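Local coordinates for protein V-type ATP synthase alpha chain (PDB 5BN3) that belongs to the V-type ATP synthase alpha/beta family and carries a P-loop nucleotide-binding domain that holds ADP in its pocket, at residues Y198-G203 / K238-D243; M210-K215 / S422-W427. One frame throughout, in Å; residues are numbered along the deposited sequence.

Contact 1: Y198-G203 / K238-D243; sequences YPFITG and KWADSD
I201 and D241 carry a contact made mainly by backbone. It joins the loop before helix 205-210 to the turn that leaves helix 229-239, the helix that follows the P-loop. D241 N gives a hydrogen bond to I201 O at 2.9 Å. The N-H...O angle is 177°, so the bond is nearly straight. The same oxygen receives a CA-H...O contact from A240, the first residue to leave the helix, with A240 CA 3.5 Å from I201 O. The side chains add little polar contact. I201 CB meets D241 CB at 4.1 Å. F200 has CG anti to its backbone N (chi1 178°), and the far end of its ring meets the alanine methyl obliquely, with F200 CZ 3.8 Å from A240 CB. One water donates to P199 O. The same water accepts from I201 N and makes a weak bond to D241 OD2. A second water donates to both I201 O and W239 O. T202 OG1 bonds to D208, and W239 NE1 hydrogen-bonds to S499. I201 and T202 pack on helix 205-210, P199 packs on helix 427-437, and F200 rests on V316 of strand 314-320.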
# COMPACT_ATOMS: atom_id res chain seq x y z
N TYR A 198 -7.29 41.50 15.12
CA TYR A 198 -7.25 42.21 13.85
C TYR A 198 -6.84 41.23 12.76
O TYR A 198 -5.95 40.40 12.96
CB TYR A 198 -6.20 43.31 13.98
CG TYR A 198 -6.35 44.46 13.02
CD1 TYR A 198 -7.14 45.55 13.34
CD2 TYR A 198 -5.67 44.47 11.82
CE1 TYR A 198 -7.26 46.62 12.48
CE2 TYR A 198 -5.79 45.53 10.94
CZ TYR A 198 -6.58 46.60 11.28
OH TYR A 198 -6.70 47.66 10.41
N PRO A 199 -7.49 41.32 11.59
CA PRO A 199 -7.18 40.38 10.51
C PRO A 199 -5.78 40.61 9.93
O PRO A 199 -5.27 41.73 9.97
CB PRO A 199 -8.24 40.71 9.45
CG PRO A 199 -8.63 42.13 9.72
CD PRO A 199 -8.54 42.28 11.21
N PHE A 200 -5.18 39.54 9.42
CA PHE A 200 -3.92 39.63 8.70
C PHE A 200 -4.23 39.92 7.23
O PHE A 200 -4.64 39.02 6.49
CB PHE A 200 -3.14 38.33 8.85
CG PHE A 200 -1.83 38.30 8.10
CD1 PHE A 200 -0.80 39.17 8.43
CD2 PHE A 200 -1.63 37.39 7.07
CE1 PHE A 200 0.40 39.14 7.75
CE2 PHE A 200 -0.42 37.35 6.39
CZ PHE A 200 0.59 38.23 6.73
N ILE A 201 -4.07 41.17 6.82
CA ILE A 201 -4.38 41.57 5.45
C ILE A 201 -3.20 41.33 4.52
O ILE A 201 -2.14 41.94 4.68
CB ILE A 201 -4.81 43.05 5.37
CG1 ILE A 201 -5.96 43.34 6.34
CG2 ILE A 201 -5.21 43.41 3.94
CD1 ILE A 201 -7.22 42.55 6.06
N THR A 202 -3.39 40.45 3.54
CA THR A 202 -2.31 40.00 2.67
C THR A 202 -2.20 40.80 1.38
O THR A 202 -1.11 40.95 0.82
CB THR A 202 -2.47 38.51 2.30
OG1 THR A 202 -3.66 38.33 1.52
CG2 THR A 202 -2.56 37.66 3.54
N GLY A 203 -3.33 41.32 0.91
CA GLY A 203 -3.36 41.98 -0.38
C GLY A 203 -3.81 41.01 -1.46
O GLY A 203 -3.96 41.39 -2.62
N LYS A 238 5.32 40.42 -0.34
CA LYS A 238 5.27 41.72 -1.03
C LYS A 238 4.29 42.70 -0.40
O LYS A 238 4.66 43.80 -0.02
CB LYS A 238 4.85 41.54 -2.49
CG LYS A 238 5.96 41.17 -3.46
CD LYS A 238 5.42 41.22 -4.89
CE LYS A 238 6.22 40.33 -5.83
NZ LYS A 238 5.58 40.24 -7.17
N TRP A 239 3.03 42.29 -0.30
CA TRP A 239 1.95 43.23 -0.01
C TRP A 239 1.32 43.13 1.38
O TRP A 239 0.40 43.88 1.69
CB TRP A 239 0.83 43.10 -1.06
CG TRP A 239 1.30 43.14 -2.49
CD1 TRP A 239 1.00 42.24 -3.47
CD2 TRP A 239 2.14 44.14 -3.10
NE1 TRP A 239 1.60 42.61 -4.65
CE2 TRP A 239 2.30 43.77 -4.45
CE3 TRP A 239 2.76 45.30 -2.63
CZ2 TRP A 239 3.07 44.53 -5.34
CZ3 TRP A 239 3.51 46.05 -3.52
CH2 TRP A 239 3.66 45.66 -4.85
N ALA A 240 1.79 42.21 2.21
CA ALA A 240 1.19 42.03 3.53
C ALA A 240 1.26 43.29 4.39
O ALA A 240 2.26 44.00 4.38
CB ALA A 240 1.82 40.87 4.27
N ASP A 241 0.18 43.55 5.11
CA ASP A 241 0.14 44.65 6.06
C ASP A 241 0.97 44.22 7.27
O ASP A 241 0.48 43.53 8.17
CB ASP A 241 -1.31 44.93 6.46
CG ASP A 241 -1.48 46.25 7.18
OD1 ASP A 241 -0.53 47.05 7.21
OD2 ASP A 241 -2.58 46.48 7.73
N SER A 242 2.24 44.62 7.28
CA SER A 242 3.19 44.16 8.29
C SER A 242 4.36 45.12 8.42
O SER A 242 4.75 45.77 7.45
CB SER A 242 3.69 42.76 7.91
OG SER A 242 4.52 42.22 8.93
N ASP A 243 4.93 45.20 9.62
CA ASP A 243 6.11 46.03 9.85
C ASP A 243 7.36 45.35 9.30
O ASP A 243 8.20 45.99 8.67
CB ASP A 243 6.30 46.30 11.34
CG ASP A 243 5.16 47.10 11.94
OD1 ASP A 243 4.74 48.10 11.32
OD2 ASP A 243 4.68 46.73 13.04
O HOH W 1 -3.01 43.15 8.65
O HOH W 2 -1.95 44.23 2.42

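Contact 2: M210-K215 / S422-W427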
# COMPACT_ATOMS: atom_id res chain seq x y z
N MET A 210 -12.06 35.24 1.98
CA MET A 210 -12.54 33.86 2.05
C MET A 210 -11.96 33.09 3.23
O MET A 210 -12.71 32.52 4.03
CB MET A 210 -12.26 33.14 0.73
CG MET A 210 -12.88 33.80 -0.49
SD MET A 210 -14.67 33.59 -0.56
CE MET A 210 -15.22 35.20 -0.02
N PHE A 211 -10.63 33.06 3.36
CA PHE A 211 -10.00 32.30 4.43
C PHE A 211 -8.97 33.09 5.24
O PHE A 211 -7.82 32.66 5.38
CB PHE A 211 -9.34 31.04 3.85
CG PHE A 211 -10.25 30.24 2.95
CD1 PHE A 211 -11.20 29.39 3.49
CD2 PHE A 211 -10.15 30.34 1.57
CE1 PHE A 211 -12.04 28.65 2.67
CE2 PHE A 211 -10.98 29.61 0.75
CZ PHE A 211 -11.93 28.76 1.30
N PRO A 212 -9.38 34.24 5.82
CA PRO A 212 -8.38 35.07 6.49
C PRO A 212 -7.95 34.51 7.84
O PRO A 212 -8.72 33.80 8.48
CB PRO A 212 -9.12 36.39 6.70
CG PRO A 212 -10.54 35.98 6.86
CD PRO A 212 -10.73 34.80 5.94
N ILE A 213 -6.72 34.83 8.25
CA ILE A 213 -6.28 34.56 9.61
C ILE A 213 -6.09 35.89 10.33
O ILE A 213 -6.08 36.95 9.70
CB ILE A 213 -4.96 33.77 9.66
CG1 ILE A 213 -3.84 34.53 8.94
CG2 ILE A 213 -5.14 32.41 9.05
CD1 ILE A 213 -2.49 33.82 9.01
N ALA A 214 -5.92 35.84 11.64
CA ALA A 214 -5.66 37.05 12.41
C ALA A 214 -4.16 37.32 12.48
O ALA A 214 -3.35 36.42 12.25
CB ALA A 214 -6.23 36.91 13.80
N LYS A 215 -3.80 38.56 12.80
CA LYS A 215 -2.40 38.90 13.06
C LYS A 215 -1.92 38.09 14.25
O LYS A 215 -2.53 38.11 15.32
CB LYS A 215 -2.23 40.39 13.37
CG LYS A 215 -2.11 41.28 12.15
CD LYS A 215 -1.41 42.59 12.51
CE LYS A 215 -1.34 43.54 11.33
NZ LYS A 215 -0.71 42.90 10.14
N SER A 422 -10.16 24.21 1.63
CA SER A 422 -9.50 25.20 2.48
C SER A 422 -10.42 25.67 3.61
O SER A 422 -11.64 25.58 3.49
CB SER A 422 -9.03 26.40 1.66
OG SER A 422 -8.08 26.00 0.68
N TYR A 423 -9.82 26.16 4.69
CA TYR A 423 -10.57 26.65 5.84
C TYR A 423 -9.77 27.65 6.65
O TYR A 423 -8.54 27.68 6.57
CB TYR A 423 -11.02 25.49 6.74
CG TYR A 423 -9.90 24.70 7.38
CD1 TYR A 423 -9.21 25.18 8.48
CD2 TYR A 423 -9.55 23.45 6.89
CE1 TYR A 423 -8.19 24.46 9.06
CE2 TYR A 423 -8.54 22.71 7.46
CZ TYR A 423 -7.86 23.23 8.55
OH TYR A 423 -6.85 22.50 9.13
N THR A 424 -10.47 28.45 7.45
CA THR A 424 -9.84 29.22 8.51
C THR A 424 -10.61 28.98 9.80
O THR A 424 -11.83 28.89 9.79
CB THR A 424 -9.76 30.73 8.19
OG1 THR A 424 -9.16 31.43 9.29
CG2 THR A 424 -11.15 31.31 7.92
N LYS A 425 -9.88 28.85 10.91
CA LYS A 425 -10.52 28.67 12.21
C LYS A 425 -10.56 29.99 12.96
O LYS A 425 -10.91 30.03 14.13
CB LYS A 425 -9.76 27.62 13.03
CG LYS A 425 -9.74 26.22 12.44
CD LYS A 425 -8.96 25.25 13.32
CE LYS A 425 -9.59 25.13 14.71
NZ LYS A 425 -10.93 24.49 14.67
N GLN A 426 -10.22 31.07 12.26
CA GLN A 426 -10.07 32.37 12.91
C GLN A 426 -11.01 33.44 12.37
O GLN A 426 -10.83 34.62 12.65
CB GLN A 426 -8.60 32.83 12.82
CG GLN A 426 -7.64 31.91 13.57
CD GLN A 426 -6.18 32.31 13.44
OE1 GLN A 426 -5.85 33.33 12.82
NE2 GLN A 426 -5.29 31.51 14.01
N TRP A 427 -12.03 33.04 11.63
CA TRP A 427 -13.02 33.99 11.13
C TRP A 427 -13.76 34.71 12.25
O TRP A 427 -14.11 35.88 12.12
CB TRP A 427 -14.02 33.32 10.19
CG TRP A 427 -15.13 34.24 9.77
CD1 TRP A 427 -16.45 34.18 10.14
CD2 TRP A 427 -15.02 35.37 8.89
NE1 TRP A 427 -17.16 35.20 9.55
CE2 TRP A 427 -16.30 35.94 8.78
CE3 TRP A 427 -13.96 35.95 8.19
CZ2 TRP A 427 -16.55 37.07 7.99
CZ3 TRP A 427 -14.20 37.06 7.42
CH2 TRP A 427 -15.48 37.61 7.32
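T424 and P212 meet at an ST turn that closes the short strand 423-424. This strand pairs with strand 400-401 in the nucleotide-binding domain, and segment 210-215 packs against it, in the loop before strand 218-222. T424 OG1 lies anti to its backbone N (chi1 178°) and donates to P212 O. That bond is short, 2.5 Å between T424 OG1 and P212 O, and its exact length is doubtful. The donor is tilted 33° from the carbonyl plane. OG1 also accepts from the backbone amide of its own turn, with Q426 N 3.2 Å from T424 OG1. The hydroxyl therefore both gives and takes a bond.

The tight part lies around F211 and P212. S422 CB sits over the centre of one face of the F211 ring in a CH-pi contact, 3.8 Å from the centroid. T424 N lies near the ring plane at its edge, and Y423 CA meets the ring obliquely. F449 of helix 441-458 also meets this ring. P212 CG touches the edge of the W427 ring, in its plane, 3.7 Å from W427 CE3.

The looser side is at T424 N and K425. T424 N bonds to a glycerol, probably from the crystallisation liquor. K425 takes no part across the contact and makes a salt bridge with E141 of a neighbouring chain, NEQ263.

At the far end Q426 reaches back with its chain extended beyond CG. A214 N donates to Q426 OE1 at 2.8 Å, with an N-H...O angle of 173°. The same amide oxygen, Q426 OE1, also lies 3.3 Å from I213 CB.

How the contacts relate
Contacts 1 and 2 have centres 13 Å apart and touch directly. Residues 198-200 run antiparallel to residues 213-215. Two probable backbone hydrogen bonds join them: F200 N to I213 O at 2.8 Å, and Y198 O to K215 N, also at 2.8 Å. K215 NZ also lies close to D241 O, though the separation is too short to be reliable. The W239 side chain of contact 1 is about 9 Å from the bound ADP, and G203 O bonds to Q491 of the ADP pocket. The F200 side chain is about 5 Å from a magnesium ion. From contact 2, I213 packs on T374 and K215 on S372, both residues of a magnesium site.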